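Local coordinates for sensor protein (Geobacter sulfurreducens, PDB 3H7M) that is the sensor domain, resembling periplasmic binding proteins, of a membrane protein that probably transfers phosphate from ATP to a protein histidine, at residues A[144-147]-A[148-151]; A[199-202]-A[203-206]; A[220-223]-A[224-227]; A[108-111]-A[112-116]. All coordinates share one frame; numbering follows the deposited sequence. Where two conformers were deposited one is given.

In the fold
From the N terminus the contacts come in the order 4, 1, 2, 3. They lie in series; none nests or crosses. All are local. Contact 4 (108-116) is a turn in the connection from strand 87-103 to strand 120-123. Contact 1 (144-151) joins the edge strand 141-144 to helix 147-155, about 19 Å from contact 4 between centres. Contact 2 (199-206) leads from strand 181-198 into helix 202-218, with Gln199 at its start binding the sodium ion. Contact 3 (220-227) is the next helix and packs on helix 36-48. Contacts 1 and 2 lie on opposite sides of the chain's centre, as do 1 and 3. Contacts 2 and 4 are about 40 Å apart between centres.

Contact 1 of 4, residues A[144-147]-A[148-151]; sequences TPTP and ADAL
Thr146 and Asp149 approach each other at a slant, and they meet at the first turn of the helix, where Thr146 is the N-cap. The hydroxyl OG1 of Thr146 accepts from the backbone N of Asp149 at 2.9 Å, with an N-H...O angle of 157°. Thr146 puts OG1 between its own backbone N and carbonyl carbon (chi1 71°), which turns it over the first helical turn. The carboxylate of Asp149 turns back to the same hydroxyl. Its CG lies beside the backbone N, so OD2 reaches back to Thr146 OG1 in a weak bond of 3.3 Å. The other oxygen, OD1, makes a salt bridge with Arg152. Pro145 meets the same carboxylate at about a right angle, with its CD 3.9 Å from Asp149 OD2.

Thr144, at the end of strand 141-144, packs on the same turn. Its CB lies 3.7 Å from Asp149 CB, and its CG2 rests 3.7 Å from Ala150 CA. The backbone completes the turn. Leu151 N bonds to Pro147 O at 2.9 Å, in the carbonyl plane. Ala150 N bonds to Thr146 O and has a weak second bond to Pro147 O. Pro147, Ala150 and Leu151 touch Val164 of strand 161-165, so one face of the helix is laid on the sheet.

This is a threonine N-cap with a proline at the next position. It marks the step from strand 141-144 to helix 147-155 in this solute-binding-protein fold.

Contact 2 of 4, residues A[199-202]-A[203-206]; sequences QGDA and ELLA. With NA (sodium ion), chain B.
Asp201 O accepts from Leu205 N at 3.1 Å, and Ala202 O accepts from Ala206 N at 3.0 Å, so the first turn of helix 202-218 is closed by two i to i+4 bonds. The first of these is nearly straight, with an N-H...O angle of 171°. In the second the donor comes from above the carbonyl plane.

The side chain of Asp201 adds a cap. Its CG is anti to the backbone N (chi1 -170°), which swings the carboxylate to the start of the helix. There OD2 accepts a weak bond from Leu204 N at 3.4 Å. The carboxylate also lies against Leu204 at a slant, with OD2 3.5 Å from Leu204 CB and OD1 3.8 Å from Leu204 CD2. Its negative charge at the helix start would suit the helix dipole. Leu204 and Leu205 both touch Val197 of strand 181-198.

Gln199 reaches the other way. Its chain bends at chi2, and OE1 binds the sodium ion at 2.9 Å. A water oxygen binds the sodium ion at 3.0 Å, and Asp88 OD1 and Ala84 O complete the protein ligands. Asp88 also accepts from Gly200 N, which ties the loop to the site.

The arrangement is an aspartate N-cap two residues after a sodium ligand, Gln199.

Contact 3 of 4, residues A[220-223]-A[224-227]; sequences QYEA and IRAK
Glu222 OE1 is gripped by two nitrogens of Arg225. NH2 of Arg225 lies 2.8 Å from Glu222 OE1, and NE of Arg225 lies 3.0 Å from the same oxygen. Both come on the syn side, but from opposite faces of the carboxylate plane. The guanidinium is side-on, and the two planes stand 84° apart. Both bonds are clearly bent. The two side chains run next to each other and point the same way. Glu222 bends at chi2, and Arg225 runs extended until it bends at chi3 (67°), which turns NE and NH2 back to the acid. Arg225 NH2 also forms a salt bridge with Glu233, and NH1 bonds to Val231 O.

This is an i to i+3 salt bridge on helix 220-227, whose regular i to i+4 bonds run underneath. Ala226 N meets Glu222 O at 2.7 Å, and Arg225 N meets Tyr221 O at 2.8 Å.

Tyr221 crosses Arg225 at a slant, with ring and guanidinium 40° apart. Its OH lies 3.9 Å from Arg225 CD and bonds to His93 O. The ring also takes a cation-pi contact from Arg216. On another face of the helix, Ile224 CG1 lies beside the carbonyl of the preceding turn, 3.3 Å from Gln220 O. Ile224 packs on Leu40 and Ala43 of helix 36-48. Lys227 NZ pairs with Glu39 on that same helix.

Contact 4 of 4, residues A[108-111]-A[112-116]; sequences PAAG and LEDLR
The carboxylate of Glu113 folds back over one face of the Gly111 peptide, tilted against it, with CD above the carbonyl carbon. Its OE2 comes to 3.0 Å from Gly111 CA, and OE1 to 3.3 Å from Gly111 C. Glu113 reaches this place because CG lies between its backbone N and carbonyl carbon (chi1 60°) and the chain bends again at chi2. Gly111 has no side chain there, which leaves room for the acid.

The carboxylate of Asp114 takes its donor on the anti side of OD1. Ala110 N meets Asp114 OD1 at 3.2 Å, and stands 27° out of the carboxylate plane. Asp114 N bonds in turn to Gly111 O at 3.1 Å, from above the carbonyl plane. Together they hold a compact turn between strand 87-103 and strand 120-123.

The apolar part joins Ala109 to Leu115. Ala109 CB touches Leu115 CD1 at 3.8 Å, and the two lie on Tyr161 and Val163 of strand 161-165. Leu112 touches Ile188, Tyr131 and Leu132.

Glu113 OE2 is only 2.8 Å from Asp114 OD2, and Gly111 O, a further acceptor, is 3.2 Å from Glu113 OE2. Two bare negative charges would repel at this distance, so one acid may well have a raised pKa and share a proton.

Contact 1 of 4, residues A[144-147]-A[148-151]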
loop_
_atom_site.group_PDB
_atom_site.type_symbol
_atom_site.label_atom_id
_atom_site.label_comp_id
_atom_site.label_asym_id
_atom_site.label_seq_id
_atom_site.Cartn_x
_atom_site.Cartn_y
_atom_site.Cartn_z
ATOM N N THR A 144 -11.673 6.170 -6.034
ATOM C CA THR A 144 -11.119 5.485 -7.188
ATOM C C THR A 144 -10.547 4.106 -6.851
ATOM O O THR A 144 -10.055 3.865 -5.745
ATOM C CB THR A 144 -10.016 6.331 -7.825
ATOM O OG1 THR A 144 -8.788 6.109 -7.126
ATOM C CG2 THR A 144 -10.368 7.825 -7.724
ATOM N N PRO A 145 -10.609 3.184 -7.816
ATOM C CA PRO A 145 -10.120 1.808 -7.699
ATOM C C PRO A 145 -8.626 1.746 -7.389
ATOM O O PRO A 145 -8.151 0.805 -6.759
ATOM C CB PRO A 145 -10.442 1.217 -9.062
ATOM C CG PRO A 145 -11.605 2.038 -9.534
ATOM C CD PRO A 145 -11.219 3.417 -9.133
ATOM N N THR A 146 -7.877 2.749 -7.842
ATOM C CA THR A 146 -6.436 2.766 -7.578
ATOM C C THR A 146 -5.999 4.170 -7.309
ATOM O O THR A 146 -6.658 5.122 -7.708
ATOM C CB THR A 146 -5.604 2.315 -8.792
ATOM O OG1 THR A 146 -5.662 3.340 -9.806
ATOM C CG2 THR A 146 -6.122 0.968 -9.349
ATOM N N PRO A 147 -4.865 4.328 -6.633
ATOM C CA PRO A 147 -4.413 5.695 -6.375
ATOM C C PRO A 147 -4.073 6.424 -7.692
ATOM O O PRO A 147 -4.282 7.634 -7.813
ATOM C CB PRO A 147 -3.197 5.502 -5.469
ATOM C CG PRO A 147 -2.757 4.085 -5.731
ATOM C CD PRO A 147 -4.026 3.333 -5.949
ATOM N N ALA A 148 -3.565 5.678 -8.674
ATOM C CA ALA A 148 -3.207 6.261 -9.961
ATOM C C ALA A 148 -4.464 6.843 -10.613
ATOM O O ALA A 148 -4.411 7.918 -11.218
ATOM C CB ALA A 148 -2.559 5.205 -10.867
ATOM N N ASP A 149 -5.595 6.151 -10.481
ATOM C CA ASP A 149 -6.832 6.680 -11.047
ATOM C C ASP A 149 -7.166 7.986 -10.358
ATOM O O ASP A 149 -7.708 8.905 -10.966
ATOM C CB ASP A 149 -7.983 5.703 -10.892
ATOM C CG ASP A 149 -8.011 4.696 -11.998
ATOM O OD1 ASP A 149 -7.711 5.107 -13.141
ATOM O OD2 ASP A 149 -8.334 3.518 -11.745
ATOM N N ALA A 150 -6.823 8.082 -9.086
ATOM C CA ALA A 150 -7.077 9.326 -8.392
ATOM C C ALA A 150 -6.224 10.422 -9.037
ATOM O O ALA A 150 -6.711 11.507 -9.329
ATOM C CB ALA A 150 -6.716 9.198 -6.923
ATOM N N LEU A 151 -4.942 10.129 -9.240
ATOM C CA LEU A 151 -4.023 11.098 -9.808
ATOM C C LEU A 151 -4.346 11.464 -11.269
ATOM O O LEU A 151 -4.092 12.575 -11.707
ATOM C CB LEU A 151 -2.590 10.582 -9.650
ATOM C CG LEU A 151 -2.180 10.470 -8.167
ATOM C CD1 LEU A 151 -0.808 9.840 -8.033
ATOM C CD2 LEU A 151 -2.164 11.855 -7.515
#

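Contact 2 of 4, residues A[199-202]-A[203-206]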
loop_
_atom_site.group_PDB
_atom_site.type_symbol
_atom_site.label_atom_id
_atom_site.label_comp_id
_atom_site.label_asym_id
_atom_site.label_seq_id
_atom_site.Cartn_x
_atom_site.Cartn_y
_atom_site.Cartn_z
ATOM N N GLN A 199 -7.120 -13.533 11.390
ATOM C CA GLN A 199 -7.148 -13.448 12.854
ATOM C C GLN A 199 -6.937 -14.835 13.464
ATOM O O GLN A 199 -7.585 -15.797 13.057
ATOM C CB GLN A 199 -8.503 -12.900 13.312
ATOM C CG GLN A 199 -8.569 -12.449 14.767
ATOM C CD GLN A 199 -8.603 -10.938 14.888
ATOM O OE1 GLN A 199 -7.566 -10.273 14.843
ATOM N NE2 GLN A 199 -9.805 -10.386 15.019
ATOM N N GLY A 200 -6.023 -14.936 14.424
ATOM C CA GLY A 200 -5.752 -16.216 15.072
ATOM C C GLY A 200 -4.959 -17.258 14.289
ATOM O O GLY A 200 -5.153 -18.458 14.478
ATOM N N ASP A 201 -4.064 -16.811 13.414
ATOM C CA ASP A 201 -3.260 -17.732 12.625
ATOM C C ASP A 201 -1.806 -17.573 13.017
ATOM O O ASP A 201 -0.912 -17.625 12.182
ATOM C CB ASP A 201 -3.443 -17.448 11.138
ATOM C CG ASP A 201 -2.818 -18.514 10.264
ATOM O OD1 ASP A 201 -3.184 -18.607 9.072
ATOM O OD2 ASP A 201 -1.953 -19.260 10.769
ATOM N N ALA A 202 -1.591 -17.389 14.315
ATOM C CA ALA A 202 -0.259 -17.194 14.892
ATOM C C ALA A 202 0.886 -17.974 14.251
ATOM O O ALA A 202 2.043 -17.569 14.349
ATOM C CB ALA A 202 -0.297 -17.490 16.399
ATOM N N GLU A 203 0.584 -19.092 13.608
ATOM C CA GLU A 203 1.647 -19.868 12.993
ATOM C C GLU A 203 2.211 -19.048 11.835
ATOM O O GLU A 203 3.361 -18.583 11.872
ATOM C CB GLU A 203 1.094 -21.199 12.486
ATOM C CG GLU A 203 2.006 -22.391 12.730
ATOM C CD GLU A 203 3.152 -22.475 11.743
ATOM O OE1 GLU A 203 3.947 -21.512 11.664
ATOM O OE2 GLU A 203 3.259 -23.514 11.050
ATOM N N LEU A 204 1.380 -18.864 10.814
ATOM C CA LEU A 204 1.765 -18.103 9.640
ATOM C C LEU A 204 2.293 -16.748 10.093
ATOM O O LEU A 204 3.337 -16.294 9.648
ATOM C CB LEU A 204 0.555 -17.923 8.743
ATOM C CG LEU A 204 0.821 -17.793 7.254
ATOM C CD1 LEU A 204 1.715 -18.929 6.782
ATOM C CD2 LEU A 204 -0.522 -17.798 6.522
ATOM N N LEU A 205 1.576 -16.111 11.001
ATOM C CA LEU A 205 2.022 -14.833 11.495
ATOM C C LEU A 205 3.484 -14.872 11.923
ATOM O O LEU A 205 4.281 -14.028 11.521
ATOM C CB LEU A 205 1.182 -14.389 12.691
ATOM C CG LEU A 205 1.630 -13.018 13.222
ATOM C CD1 LEU A 205 0.860 -11.924 12.507
ATOM C CD2 LEU A 205 1.399 -12.922 14.712
ATOM N N ALA A 206 3.832 -15.850 12.745
ATOM C CA ALA A 206 5.190 -15.972 13.275
ATOM C C ALA A 206 6.193 -16.385 12.214
ATOM O O ALA A 206 7.387 -16.070 12.287
ATOM C CB ALA A 206 5.209 -16.983 14.429
HETATM NA NA NA B . -5.280 -8.753 15.683
HETATM O O HOH W 1 -7.258 -9.022 17.903
#

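Contact 3 of 4, residues A[220-223]-A[224-227]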
loop_
_atom_site.group_PDB
_atom_site.type_symbol
_atom_site.label_atom_id
_atom_site.label_comp_id
_atom_site.label_asym_id
_atom_site.label_seq_id
_atom_site.Cartn_x
_atom_site.Cartn_y
_atom_site.Cartn_z
ATOM N N GLN A 220 19.962 -8.209 4.348
ATOM C CA GLN A 220 19.274 -8.422 3.081
ATOM C C GLN A 220 18.104 -7.462 2.964
ATOM O O GLN A 220 17.753 -7.029 1.867
ATOM C CB GLN A 220 18.788 -9.877 2.959
ATOM C CG GLN A 220 18.783 -10.377 1.534
ATOM C CD GLN A 220 18.149 -11.754 1.367
ATOM O OE1 GLN A 220 18.299 -12.656 2.219
ATOM N NE2 GLN A 220 17.445 -11.931 0.245
ATOM N N TYR A 221 17.486 -7.151 4.101
ATOM C CA TYR A 221 16.355 -6.223 4.130
ATOM C C TYR A 221 16.751 -4.865 3.543
ATOM O O TYR A 221 16.072 -4.336 2.661
ATOM C CB TYR A 221 15.890 -5.982 5.558
ATOM C CG TYR A 221 14.897 -4.849 5.663
ATOM C CD1 TYR A 221 13.562 -5.049 5.355
ATOM C CD2 TYR A 221 15.297 -3.573 6.080
ATOM C CE1 TYR A 221 12.636 -4.033 5.464
ATOM C CE2 TYR A 221 14.386 -2.538 6.188
ATOM C CZ TYR A 221 13.049 -2.776 5.883
ATOM O OH TYR A 221 12.109 -1.781 6.030
ATOM N N GLU A 222 17.841 -4.293 4.046
ATOM C CA GLU A 222 18.278 -2.999 3.547
ATOM C C GLU A 222 18.696 -3.101 2.078
ATOM O O GLU A 222 18.452 -2.184 1.296
ATOM C CB GLU A 222 19.443 -2.455 4.387
ATOM C CG GLU A 222 19.089 -2.141 5.849
ATOM C CD GLU A 222 17.927 -1.161 6.012
ATOM O OE1 GLU A 222 17.617 -0.406 5.052
ATOM O OE2 GLU A 222 17.336 -1.141 7.120
ATOM N N ALA A 223 19.320 -4.217 1.705
ATOM C CA ALA A 223 19.757 -4.419 0.324
ATOM C C ALA A 223 18.559 -4.340 -0.581
ATOM O O ALA A 223 18.608 -3.710 -1.636
ATOM C CB ALA A 223 20.427 -5.773 0.153
ATOM N N ILE A 224 17.469 -4.969 -0.161
ATOM C CA ILE A 224 16.268 -4.937 -0.971
ATOM C C ILE A 224 15.660 -3.550 -0.956
ATOM O O ILE A 224 15.256 -3.030 -2.002
ATOM C CB ILE A 224 15.242 -5.953 -0.479
ATOM C CG1 ILE A 224 15.779 -7.379 -0.704
ATOM C CG2 ILE A 224 13.940 -5.769 -1.237
ATOM C CD1 ILE A 224 15.014 -8.484 0.008
ATOM N N ARG A 225 15.610 -2.937 0.226
ATOM C CA ARG A 225 15.019 -1.611 0.335
ATOM C C ARG A 225 15.786 -0.556 -0.450
ATOM O O ARG A 225 15.185 0.303 -1.077
ATOM C CB ARG A 225 14.906 -1.156 1.796
ATOM C CG ARG A 225 14.125 0.154 1.951
ATOM C CD ARG A 225 13.867 0.513 3.406
ATOM N NE ARG A 225 15.090 0.838 4.124
ATOM C CZ ARG A 225 15.675 2.028 4.087
ATOM N NH1 ARG A 225 15.143 3.009 3.363
ATOM N NH2 ARG A 225 16.780 2.244 4.791
ATOM N N ALA A 226 17.107 -0.614 -0.422
ATOM C CA ALA A 226 17.887 0.388 -1.131
ATOM C C ALA A 226 17.553 0.404 -2.627
ATOM O O ALA A 226 17.687 1.425 -3.284
ATOM C CB ALA A 226 19.374 0.136 -0.921
ATOM N N LYS A 227 17.115 -0.735 -3.155
ATOM C CA LYS A 227 16.771 -0.844 -4.569
ATOM C C LYS A 227 15.645 0.114 -4.949
ATOM O O LYS A 227 15.704 0.776 -5.993
ATOM C CB LYS A 227 16.360 -2.286 -4.901
ATOM C CG LYS A 227 15.873 -2.522 -6.332
ATOM C CD LYS A 227 15.623 -4.013 -6.583
ATOM C CE LYS A 227 15.221 -4.317 -8.032
ATOM N NZ LYS A 227 15.010 -5.781 -8.217
#

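Contact 4 of 4, residues A[108-111]-A[112-116]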
loop_
_atom_site.group_PDB
_atom_site.type_symbol
_atom_site.label_atom_id
_atom_site.label_comp_id
_atom_site.label_asym_id
_atom_site.label_seq_id
_atom_site.Cartn_x
_atom_site.Cartn_y
_atom_site.Cartn_z
ATOM N N PRO A 108 -2.145 26.083 -3.770
ATOM C CA PRO A 108 -1.575 25.079 -2.872
ATOM C C PRO A 108 -2.362 24.962 -1.568
ATOM O O PRO A 108 -3.099 25.872 -1.181
ATOM C CB PRO A 108 -0.155 25.585 -2.653
ATOM C CG PRO A 108 -0.348 27.065 -2.657
ATOM C CD PRO A 108 -1.290 27.280 -3.836
ATOM N N ALA A 109 -2.212 23.822 -0.909
ATOM C CA ALA A 109 -2.871 23.557 0.355
ATOM C C ALA A 109 -1.744 23.150 1.292
ATOM O O ALA A 109 -0.848 22.414 0.884
ATOM C CB ALA A 109 -3.850 22.430 0.193
ATOM N N ALA A 110 -1.766 23.627 2.532
ATOM C CA ALA A 110 -0.700 23.279 3.465
ATOM C C ALA A 110 -1.083 22.127 4.397
ATOM O O ALA A 110 -0.254 21.625 5.161
ATOM C CB ALA A 110 -0.298 24.507 4.272
ATOM N N GLY A 111 -2.339 21.705 4.323
ATOM C CA GLY A 111 -2.796 20.617 5.164
ATOM C C GLY A 111 -4.156 20.140 4.702
ATOM O O GLY A 111 -4.837 20.825 3.937
ATOM N N LEU A 112 -4.568 18.974 5.178
ATOM C CA LEU A 112 -5.841 18.418 4.765
ATOM C C LEU A 112 -7.076 19.155 5.265
ATOM O O LEU A 112 -8.188 18.892 4.810
ATOM C CB LEU A 112 -5.896 16.930 5.123
ATOM C CG LEU A 112 -5.391 16.460 6.483
ATOM C CD1 LEU A 112 -5.486 14.936 6.490
ATOM C CD2 LEU A 112 -3.941 16.922 6.755
ATOM N N GLU A 113 -6.899 20.094 6.182
ATOM C CA GLU A 113 -8.050 20.850 6.651
ATOM C C GLU A 113 -8.431 21.832 5.546
ATOM O O GLU A 113 -9.605 22.193 5.386
ATOM C CB GLU A 113 -7.719 21.605 7.939
ATOM C CG GLU A 113 -6.591 22.613 7.828
ATOM C CD GLU A 113 -5.283 21.985 7.390
ATOM O OE1 GLU A 113 -4.959 20.872 7.869
ATOM O OE2 GLU A 113 -4.574 22.617 6.575
ATOM N N ASP A 114 -7.426 22.246 4.775
ATOM C CA ASP A 114 -7.626 23.184 3.674
ATOM C C ASP A 114 -8.386 22.532 2.528
ATOM O O ASP A 114 -8.719 23.186 1.539
ATOM C CB ASP A 114 -6.281 23.706 3.169
ATOM C CG ASP A 114 -5.510 24.457 4.237
ATOM O OD1 ASP A 114 -4.346 24.839 3.984
ATOM O OD2 ASP A 114 -6.074 24.666 5.332
ATOM N N LEU A 115 -8.670 21.243 2.674
ATOM C CA LEU A 115 -9.397 20.495 1.656
ATOM C C LEU A 115 -10.894 20.446 1.903
ATOM O O LEU A 115 -11.640 19.850 1.121
ATOM C CB LEU A 115 -8.855 19.064 1.568
ATOM C CG LEU A 115 -7.649 18.810 0.642
ATOM C CD1 LEU A 115 -6.535 19.850 0.862
ATOM C CD2 LEU A 115 -7.128 17.402 0.887
ATOM N N ARG A 116 -11.337 21.051 3.003
ATOM C CA ARG A 116 -12.763 21.072 3.319
ATOM C C ARG A 116 -13.431 21.938 2.267
ATOM O O ARG A 116 -12.976 23.053 1.995
ATOM C CB ARG A 116 -13.000 21.664 4.716
ATOM C CG ARG A 116 -12.895 20.658 5.866
ATOM C CD ARG A 116 -14.277 20.206 6.357
ATOM N NE ARG A 116 -14.201 19.110 7.331
ATOM C CZ ARG A 116 -13.439 19.131 8.424
ATOM N NH1 ARG A 116 -12.678 20.201 8.695
ATOM N NH2 ARG A 116 -13.434 18.072 9.241
#